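Local coordinates for phosphogluconate dehydrogenase NAD-binding putative C-terminal domain-containing protein (Sinorhizobium meliloti, PDB 4EZB) that is of unknown function but is probably an oxidoreductase with a Rossmann-type nucleotide-binding domain, at residues 204-207 with 208-212; 227-230 with 231-235; 239-242 with 243-247. One frame throughout, in Å; residues are numbered along the deposited sequence.

Interaction 1 (204-207 with 208-212); sequences GVEA and LLIEA
Two successive turns of the long helix 190-218 meet here, chiefly through Val205 and Leu209, one helical turn apart. The two side chains lie side by side and point the same way, with Val205 CG1 3.9 Å from Leu209 CD1. The valine presents that methyl because CG1 is anti to its backbone N (chi1 164°), while Leu209 CG is anti to its own carbonyl carbon and CD1 folds back over the turn, 3.5 Å from Val205 O. Ile210 also folds back one residue on: its CG1 comes within 3.2 Å of Glu206 O, but its CD1 comes only to 4.4 Å from Glu206 CG, a looser approach. The backbone below is regular alpha-helix, each carbonyl from Gly204 to Ala207 accepting the amide four residues ahead. The bond from Leu208 N to Gly204 O, at 2.8 Å, and that from Glu211 N to Ala207 O, at 2.9 Å, are both close to straight.

This is a helix buried on several sides in an all-helical bundle that also takes in the second subunit. Helices 238-268 and 275-291 cover the side of Glu206 and Ile210. The carboxylate of Glu206, though buried, is satisfied: OE1 forms a salt bridge with Arg256 and OE2 a hydrogen bond with Thr249, a pairing that would be expected to favour its charged form. Toward the dimer interface, Leu208 packs on Leu208 of the second subunit, and the two carboxylate oxygens of Glu211 accept the backbone amides of Met276 and Ser277 of that subunit.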
ATOM      1  N   GLY A 204       3.779  -2.213  -3.493  1.00 30.85           N
ATOM      2  CA  GLY A 204       2.488  -1.689  -3.103  1.00 29.67           C
ATOM      3  C   GLY A 204       2.715  -0.406  -2.344  1.00 29.29           C
ATOM      4  O   GLY A 204       2.088   0.611  -2.625  1.00 29.96           O
ATOM      5  N   VAL A 205       3.620  -0.445  -1.381  1.00 27.33           N
ATOM      6  CA  VAL A 205       3.959   0.759  -0.659  1.00 30.95           C
ATOM      7  C   VAL A 205       4.506   1.894  -1.525  1.00 31.98           C
ATOM      8  O   VAL A 205       4.207   3.074  -1.294  1.00 32.21           O
ATOM      9  CB  VAL A 205       4.986   0.473   0.458  1.00 34.50           C
ATOM     10  CG1 VAL A 205       5.626   1.765   0.925  1.00 34.91           C
ATOM     11  CG2 VAL A 205       4.294  -0.195   1.637  1.00 37.49           C
ATOM     12  N   GLU A 206       5.363   1.533  -2.478  1.00 32.23           N
ATOM     13  CA  GLU A 206       5.939   2.488  -3.399  1.00 34.69           C
ATOM     14  C   GLU A 206       4.835   3.138  -4.242  1.00 32.70           C
ATOM     15  O   GLU A 206       4.820   4.352  -4.441  1.00 32.51           O
ATOM     16  CB  GLU A 206       6.932   1.736  -4.287  1.00 41.95           C
ATOM     17  CG  GLU A 206       7.500   2.471  -5.493  1.00 45.79           C
ATOM     18  CD  GLU A 206       8.327   1.538  -6.405  1.00 53.74           C
ATOM     19  OE1 GLU A 206       8.456   0.335  -6.099  1.00 54.36           O
ATOM     20  OE2 GLU A 206       8.846   1.992  -7.455  1.00 55.81           O
ATOM     21  N   ALA A 207       3.933   2.311  -4.750  1.00 29.82           N
ATOM     22  CA  ALA A 207       2.764   2.758  -5.511  1.00 30.48           C
ATOM     23  C   ALA A 207       1.840   3.660  -4.666  1.00 34.36           C
ATOM     24  O   ALA A 207       1.351   4.681  -5.161  1.00 35.36           O
ATOM     25  CB  ALA A 207       1.981   1.543  -6.000  1.00 29.03           C
ATOM     26  N   LEU A 208       1.595   3.280  -3.404  1.00 33.77           N
ATOM     27  CA  LEU A 208       0.748   4.109  -2.514  1.00 35.53           C
ATOM     28  C   LEU A 208       1.362   5.481  -2.291  1.00 35.99           C
ATOM     29  O   LEU A 208       0.670   6.493  -2.333  1.00 35.15           O
ATOM     30  CB  LEU A 208       0.490   3.458  -1.143  1.00 34.07           C
ATOM     31  CG  LEU A 208      -0.372   2.208  -1.044  1.00 38.60           C
ATOM     32  CD1 LEU A 208      -0.186   1.557   0.344  1.00 37.49           C
ATOM     33  CD2 LEU A 208      -1.832   2.577  -1.327  1.00 37.22           C
ATOM     34  N   LEU A 209       2.666   5.519  -2.056  1.00 36.63           N
ATOM     35  CA  LEU A 209       3.345   6.826  -1.942  1.00 36.10           C
ATOM     36  C   LEU A 209       3.198   7.631  -3.225  1.00 37.93           C
ATOM     37  O   LEU A 209       2.987   8.848  -3.186  1.00 37.11           O
ATOM     38  CB  LEU A 209       4.816   6.663  -1.574  1.00 34.84           C
ATOM     39  CG  LEU A 209       5.037   6.187  -0.124  1.00 35.76           C
ATOM     40  CD1 LEU A 209       6.393   5.516   0.013  1.00 35.75           C
ATOM     41  CD2 LEU A 209       4.931   7.310   0.904  1.00 35.54           C
ATOM     42  N   ILE A 210       3.277   6.967  -4.371  1.00 38.74           N
ATOM     43  CA  ILE A 210       3.172   7.718  -5.624  1.00 39.65           C
ATOM     44  C   ILE A 210       1.771   8.336  -5.707  1.00 38.04           C
ATOM     45  O   ILE A 210       1.630   9.538  -5.997  1.00 36.22           O
ATOM     46  CB  ILE A 210       3.447   6.827  -6.860  1.00 37.84           C
ATOM     47  CG1 ILE A 210       4.928   6.415  -6.940  1.00 38.06           C
ATOM     48  CG2 ILE A 210       2.947   7.483  -8.157  1.00 34.83           C
ATOM     49  CD1 ILE A 210       5.190   5.283  -7.945  1.00 36.52           C
ATOM     50  N   GLU A 211       0.747   7.523  -5.429  1.00 38.19           N
ATOM     51  CA  GLU A 211      -0.650   7.997  -5.510  1.00 40.45           C
ATOM     52  C   GLU A 211      -0.964   9.084  -4.446  1.00 40.74           C
ATOM     53  O   GLU A 211      -1.486  10.145  -4.762  1.00 41.71           O
ATOM     54  CB  GLU A 211      -1.660   6.820  -5.473  1.00 43.59           C
ATOM     55  CG  GLU A 211      -3.099   7.251  -5.789  1.00 46.80           C
ATOM     56  CD  GLU A 211      -4.041   6.138  -6.257  1.00 50.49           C
ATOM     57  OE1 GLU A 211      -5.173   6.049  -5.716  1.00 52.20           O
ATOM     58  OE2 GLU A 211      -3.685   5.371  -7.187  1.00 47.14           O
ATOM     59  N   ALA A 212      -0.612   8.832  -3.192  1.00 39.42           N
ATOM     60  CA  ALA A 212      -0.883   9.781  -2.116  1.00 36.52           C
ATOM     61  C   ALA A 212      -0.125  11.090  -2.308  1.00 36.67           C
ATOM     62  O   ALA A 212      -0.712  12.163  -2.206  1.00 37.62           O
ATOM     63  CB  ALA A 212      -0.502   9.177  -0.774  1.00 35.04           C
TER

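Interaction 2 (227-230 with 231-235)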
ATOM      1  N   ASP A 227       3.549  14.148   7.357  1.00 44.35           N
ATOM      2  CA  ASP A 227       3.325  14.242   8.814  1.00 45.84           C
ATOM      3  C   ASP A 227       2.265  13.281   9.294  1.00 46.50           C
ATOM      4  O   ASP A 227       2.432  12.636  10.324  1.00 45.94           O
ATOM      5  CB  ASP A 227       2.868  15.640   9.226  1.00 48.82           C
ATOM      6  CG  ASP A 227       3.960  16.666   9.133  1.00 55.79           C
ATOM      7  OD1 ASP A 227       5.155  16.309   9.009  1.00 56.90           O
ATOM      8  OD2 ASP A 227       3.613  17.860   9.193  1.00 66.83           O
ATOM      9  N   SER A 228       1.164  13.189   8.550  1.00 47.84           N
ATOM     10  CA  SER A 228       0.045  12.399   9.016  1.00 46.77           C
ATOM     11  C   SER A 228       0.353  10.907   8.880  1.00 44.80           C
ATOM     12  O   SER A 228      -0.054  10.123   9.753  1.00 46.01           O
ATOM     13  CB  SER A 228      -1.275  12.812   8.346  1.00 50.71           C
ATOM     14  OG  SER A 228      -1.492  12.095   7.157  1.00 58.91           O
ATOM     15  N   VAL A 229       1.097  10.510   7.836  1.00 41.40           N
ATOM     16  CA  VAL A 229       1.601   9.113   7.760  1.00 39.33           C
ATOM     17  C   VAL A 229       2.650   8.851   8.868  1.00 38.63           C
ATOM     18  O   VAL A 229       2.691   7.777   9.459  1.00 37.44           O
ATOM     19  CB  VAL A 229       2.243   8.761   6.399  1.00 39.62           C
ATOM     20  CG1 VAL A 229       2.315   7.256   6.250  1.00 35.88           C
ATOM     21  CG2 VAL A 229       1.396   9.309   5.254  1.00 42.23           C
ATOM     22  N   GLN A 230       3.506   9.832   9.122  1.00 39.68           N
ATOM     23  CA  GLN A 230       4.493   9.731  10.198  1.00 44.05           C
ATOM     24  C   GLN A 230       3.816   9.527  11.579  1.00 44.45           C
ATOM     25  O   GLN A 230       4.241   8.679  12.362  1.00 47.67           O
ATOM     26  CB  GLN A 230       5.396  10.960  10.194  1.00 45.61           C
ATOM     27  CG  GLN A 230       6.635  10.829  11.058  1.00 50.32           C
ATOM     28  CD  GLN A 230       7.527   9.713  10.595  1.00 49.93           C
ATOM     29  OE1 GLN A 230       8.025   9.731   9.469  1.00 50.75           O
ATOM     30  NE2 GLN A 230       7.711   8.716  11.448  1.00 47.99           N
ATOM     31  N   GLU A 231       2.736  10.256  11.846  1.00 43.32           N
ATOM     32  CA  GLU A 231       1.951  10.038  13.085  1.00 45.60           C
ATOM     33  C   GLU A 231       1.208   8.688  13.187  1.00 41.93           C
ATOM     34  O   GLU A 231       1.105   8.107  14.268  1.00 41.33           O
ATOM     35  CB  GLU A 231       1.011  11.216  13.350  1.00 50.60           C
ATOM     36  CG  GLU A 231       1.755  12.528  13.579  1.00 63.06           C
ATOM     37  CD  GLU A 231       0.835  13.714  13.811  1.00 82.86           C
ATOM     38  OE1 GLU A 231       1.252  14.861  13.523  1.00 88.80           O
ATOM     39  OE2 GLU A 231      -0.305  13.507  14.284  1.00 92.18           O
ATOM     40  N   THR A 232       0.702   8.183  12.066  1.00 38.89           N
ATOM     41  CA  THR A 232      -0.061   6.921  12.044  1.00 37.83           C
ATOM     42  C   THR A 232       0.812   5.686  12.156  1.00 39.32           C
ATOM     43  O   THR A 232       0.429   4.687  12.791  1.00 41.98           O
ATOM     44  CB  THR A 232      -0.948   6.858  10.779  1.00 38.49           C
ATOM     45  OG1 THR A 232      -1.568   8.134  10.633  1.00 41.91           O
ATOM     46  CG2 THR A 232      -2.050   5.841  10.911  1.00 38.08           C
ATOM     47  N   PHE A 233       1.971   5.732  11.510  1.00 39.82           N
ATOM     48  CA  PHE A 233       2.887   4.602  11.473  1.00 39.08           C
ATOM     49  C   PHE A 233       4.233   5.118  11.931  1.00 44.07           C
ATOM     50  O   PHE A 233       5.146   5.279  11.105  1.00 46.26           O
ATOM     51  CB  PHE A 233       2.993   4.046  10.049  1.00 35.09           C
ATOM     52  CG  PHE A 233       1.703   3.504   9.516  1.00 35.95           C
ATOM     53  CD1 PHE A 233       1.118   2.367  10.088  1.00 36.69           C
ATOM     54  CD2 PHE A 233       1.083   4.093   8.430  1.00 35.80           C
ATOM     55  CE1 PHE A 233      -0.074   1.866   9.585  1.00 36.65           C
ATOM     56  CE2 PHE A 233      -0.109   3.603   7.940  1.00 37.97           C
ATOM     57  CZ  PHE A 233      -0.690   2.490   8.504  1.00 36.88           C
ATOM     58  N   PRO A 234       4.360   5.398  13.248  1.00 45.30           N
ATOM     59  CA  PRO A 234       5.539   6.115  13.737  1.00 46.21           C
ATOM     60  C   PRO A 234       6.877   5.359  13.667  1.00 47.59           C
ATOM     61  O   PRO A 234       7.920   5.993  13.546  1.00 53.11           O
ATOM     62  CB  PRO A 234       5.169   6.496  15.188  1.00 46.04           C
ATOM     63  CG  PRO A 234       4.062   5.581  15.573  1.00 44.87           C
ATOM     64  CD  PRO A 234       3.345   5.203  14.304  1.00 43.30           C
ATOM     65  N   GLY A 235       6.882   4.039  13.716  1.00 46.02           N
ATOM     66  CA  GLY A 235       8.177   3.339  13.627  1.00 49.36           C
ATOM     67  C   GLY A 235       9.174   3.746  12.526  1.00 56.07           C
ATOM     68  O   GLY A 235      10.380   3.723  12.746  1.00 52.53           O
TER
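Ser228 O takes two hydrogen bonds from Thr232, one from the side chain, OG1 at 2.7 Å, and one from the backbone, N at 3.1 Å, and the two donors reach the carbonyl from opposite faces of its plane. With chi1 at -44°, Thr232 OG1 sits beside its own backbone N, which turns the hydroxyl back down the helix to the preceding turn. Glu231 N bonds to Asp227 O at 2.8 Å, and Phe233 N to Val229 O at 3.0 Å. Pro234 has no N-H to continue the series; its CA instead makes a C-H...O contact of 3.2 Å with Gln230 O. The bent side chain of Gln230 turns toward the loop, where NE2 bonds to Leu236 O and OE1 accepts Trp238 N.

Apolar packing lies beyond these bonds. Val229 CG1 meets the edge of the Phe233 ring, 4.0 Å from CD2, and Thr232 CG2 stands over one face, offset toward the rim. Met201 and Leu236 of the second subunit pack on Val229 and Phe233 respectively. The whole is the C-terminal end of helix 222-232, where Phe233 is the first residue to leave helical geometry and a proline follows it directly.

Interaction 3 (239-242 with 243-247); sequences RDVA and DYYLS
Val241 and Tyr245 touch across one helical turn, the valine's CG1 lying 3.9 Å from Tyr245 CD2. Tyr245 CG is anti to the carbonyl carbon, chi1 -78°, and this lays the ring back along the helix with Val241 O in plane at its edge, 3.3 Å from CD2. On one face of the same ring sits Tyr244, whose CD1 is 3.5 Å above the plane and over its centre. A turn on from Ala242, Leu246 brings CD2 to 4.3 Å from Ala242 CB.

Beneath these side chains the amides of residues 243 to 246 bond to the carbonyls of residues 239 to 242. The first three bonds are nearly straight, at 164 to 167°; the fourth, Leu246 N to Ala242 O at 3.1 Å, is more bent, and its donor also stands above the carbonyl plane. Ser247 OG also turns back, donating to Tyr244 O at 2.8 Å. Asp240 OD1 and Asp243 OD2 approach to 4.5 Å, like charges that might slightly raise the pKa of one of them, although the amide of Tyr302, donating to Asp243 OD1, would favour charge there.

Near the start of helix 238-268, residues 239-247 set Val241, Ala242, Tyr245 and Leu246 against helix 190-218, while Tyr302 and Phe305 of helix 301-312 cover Leu246, and Thr232 of the second subunit packs on Tyr245.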
ATOM      1  N   ARG A 239       9.820   9.995   5.130  1.00 37.57           N
ATOM      2  CA  ARG A 239      10.481  10.809   4.122  1.00 41.55           C
ATOM      3  C   ARG A 239      11.657  10.033   3.513  1.00 41.77           C
ATOM      4  O   ARG A 239      11.811  10.016   2.292  1.00 40.32           O
ATOM      5  CB  ARG A 239      10.870  12.183   4.692  1.00 44.07           C
ATOM      6  CG  ARG A 239       9.636  13.073   4.884  1.00 45.73           C
ATOM      7  CD  ARG A 239       9.955  14.319   5.688  1.00 48.62           C
ATOM      8  NE  ARG A 239       8.851  15.277   5.705  1.00 48.70           N
ATOM      9  CZ  ARG A 239       7.822  15.235   6.549  1.00 49.28           C
ATOM     10  NH1 ARG A 239       7.709  14.260   7.441  1.00 47.64           N
ATOM     11  NH2 ARG A 239       6.877  16.161   6.479  1.00 48.97           N
ATOM     12  N   ASP A 240      12.441   9.357   4.357  1.00 41.84           N
ATOM     13  CA  ASP A 240      13.442   8.386   3.895  1.00 43.49           C
ATOM     14  C   ASP A 240      12.798   7.300   3.047  1.00 42.13           C
ATOM     15  O   ASP A 240      13.332   6.925   2.015  1.00 43.39           O
ATOM     16  CB  ASP A 240      14.157   7.724   5.064  1.00 46.57           C
ATOM     17  CG  ASP A 240      15.023   8.689   5.851  1.00 57.23           C
ATOM     18  OD1 ASP A 240      15.322   9.810   5.375  1.00 56.70           O
ATOM     19  OD2 ASP A 240      15.412   8.310   6.972  1.00 67.88           O
ATOM     20  N   VAL A 241      11.646   6.794   3.463  1.00 40.36           N
ATOM     21  CA  VAL A 241      10.956   5.795   2.638  1.00 39.83           C
ATOM     22  C   VAL A 241      10.575   6.319   1.260  1.00 37.44           C
ATOM     23  O   VAL A 241      10.718   5.613   0.249  1.00 38.41           O
ATOM     24  CB  VAL A 241       9.725   5.198   3.367  1.00 37.56           C
ATOM     25  CG1 VAL A 241       8.900   4.306   2.424  1.00 31.35           C
ATOM     26  CG2 VAL A 241      10.181   4.427   4.603  1.00 38.68           C
ATOM     27  N   ALA A 242      10.065   7.541   1.218  1.00 37.21           N
ATOM     28  CA  ALA A 242       9.622   8.144  -0.054  1.00 38.48           C
ATOM     29  C   ALA A 242      10.801   8.519  -0.935  1.00 39.47           C
ATOM     30  O   ALA A 242      10.731   8.358  -2.142  1.00 39.59           O
ATOM     31  CB  ALA A 242       8.733   9.363   0.196  1.00 38.37           C
ATOM     32  N   ASP A 243      11.871   9.037  -0.322  1.00 40.06           N
ATOM     33  CA  ASP A 243      13.130   9.293  -1.013  1.00 43.11           C
ATOM     34  C   ASP A 243      13.579   7.993  -1.673  1.00 44.88           C
ATOM     35  O   ASP A 243      13.702   7.921  -2.898  1.00 48.27           O
ATOM     36  CB  ASP A 243      14.205   9.775  -0.027  1.00 42.36           C
ATOM     37  CG  ASP A 243      14.092  11.263   0.290  1.00 46.48           C
ATOM     38  OD1 ASP A 243      13.426  11.991  -0.482  1.00 45.96           O
ATOM     39  OD2 ASP A 243      14.676  11.702   1.316  1.00 48.14           O
ATOM     40  N   TYR A 244      13.758   6.957  -0.851  1.00 41.90           N
ATOM     41  CA  TYR A 244      14.297   5.691  -1.312  1.00 42.44           C
ATOM     42  C   TYR A 244      13.479   5.037  -2.421  1.00 40.88           C
ATOM     43  O   TYR A 244      14.043   4.642  -3.442  1.00 41.60           O
ATOM     44  CB  TYR A 244      14.493   4.706  -0.146  1.00 43.15           C
ATOM     45  CG  TYR A 244      15.133   3.396  -0.571  1.00 48.18           C
ATOM     46  CD1 TYR A 244      14.359   2.358  -1.115  1.00 47.26           C
ATOM     47  CD2 TYR A 244      16.518   3.203  -0.471  1.00 52.36           C
ATOM     48  CE1 TYR A 244      14.940   1.162  -1.522  1.00 49.24           C
ATOM     49  CE2 TYR A 244      17.105   2.004  -0.868  1.00 56.49           C
ATOM     50  CZ  TYR A 244      16.310   0.989  -1.394  1.00 58.05           C
ATOM     51  OH  TYR A 244      16.873  -0.201  -1.808  1.00 64.72           O
ATOM     52  N   TYR A 245      12.172   4.880  -2.206  1.00 40.92           N
ATOM     53  CA  TYR A 245      11.312   4.119  -3.136  1.00 39.60           C
ATOM     54  C   TYR A 245      10.893   4.855  -4.409  1.00 40.43           C
ATOM     55  O   TYR A 245      10.654   4.225  -5.453  1.00 40.14           O
ATOM     56  CB  TYR A 245      10.098   3.525  -2.396  1.00 40.82           C
ATOM     57  CG  TYR A 245      10.539   2.290  -1.639  1.00 42.71           C
ATOM     58  CD1 TYR A 245      10.695   1.068  -2.306  1.00 41.85           C
ATOM     59  CD2 TYR A 245      10.882   2.357  -0.299  1.00 39.49           C
ATOM     60  CE1 TYR A 245      11.143  -0.058  -1.645  1.00 42.64           C
ATOM     61  CE2 TYR A 245      11.344   1.234   0.376  1.00 42.10           C
ATOM     62  CZ  TYR A 245      11.472   0.026  -0.294  1.00 42.43           C
ATOM     63  OH  TYR A 245      11.936  -1.097   0.372  1.00 41.11           O
ATOM     64  N   LEU A 246      10.759   6.173  -4.325  1.00 39.19           N
ATOM     65  CA  LEU A 246      10.506   6.955  -5.507  1.00 40.53           C
ATOM     66  C   LEU A 246      11.763   6.972  -6.390  1.00 41.11           C
ATOM     67  O   LEU A 246      11.650   6.977  -7.607  1.00 42.51           O
ATOM     68  CB  LEU A 246      10.080   8.376  -5.123  1.00 44.03           C
ATOM     69  CG  LEU A 246       8.593   8.777  -5.106  1.00 45.70           C
ATOM     70  CD1 LEU A 246       7.614   7.626  -4.982  1.00 46.40           C
ATOM     71  CD2 LEU A 246       8.334   9.810  -4.020  1.00 48.35           C
ATOM     72  N   SER A 247      12.959   6.950  -5.795  1.00 40.83           N
ATOM     73  CA  SER A 247      14.179   6.901  -6.612  1.00 42.96           C
ATOM     74  C   SER A 247      14.317   5.538  -7.286  1.00 43.72           C
ATOM     75  O   SER A 247      14.851   5.430  -8.390  1.00 48.49           O
ATOM     76  CB  SER A 247      15.415   7.238  -5.797  1.00 46.03           C
ATOM     77  OG  SER A 247      15.773   6.126  -5.028  1.00 48.94           O
TER

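Followed from the N terminus, the three contacts come in series, without nesting or crossing, and each pairs residues about one helical turn apart, closing no longer loop. Interaction 1 lies in helix 190-218, interaction 2 ends the next helix, 222-232, and interaction 3 comes soon after the short loop that leads into helix 238-268. Interactions 1 and 2 do not touch, their nearest atoms being about 6 Å apart, but interaction 3 meets both. Leu209 and Ile210 pack against Val241 and Leu246 respectively, and Asp227 forms a salt bridge with Arg239, 3.1 Å from OD1 to NH2. Helix 238-268 thus joins helices 190-218 and 222-232, and all three contacts reach the second subunit.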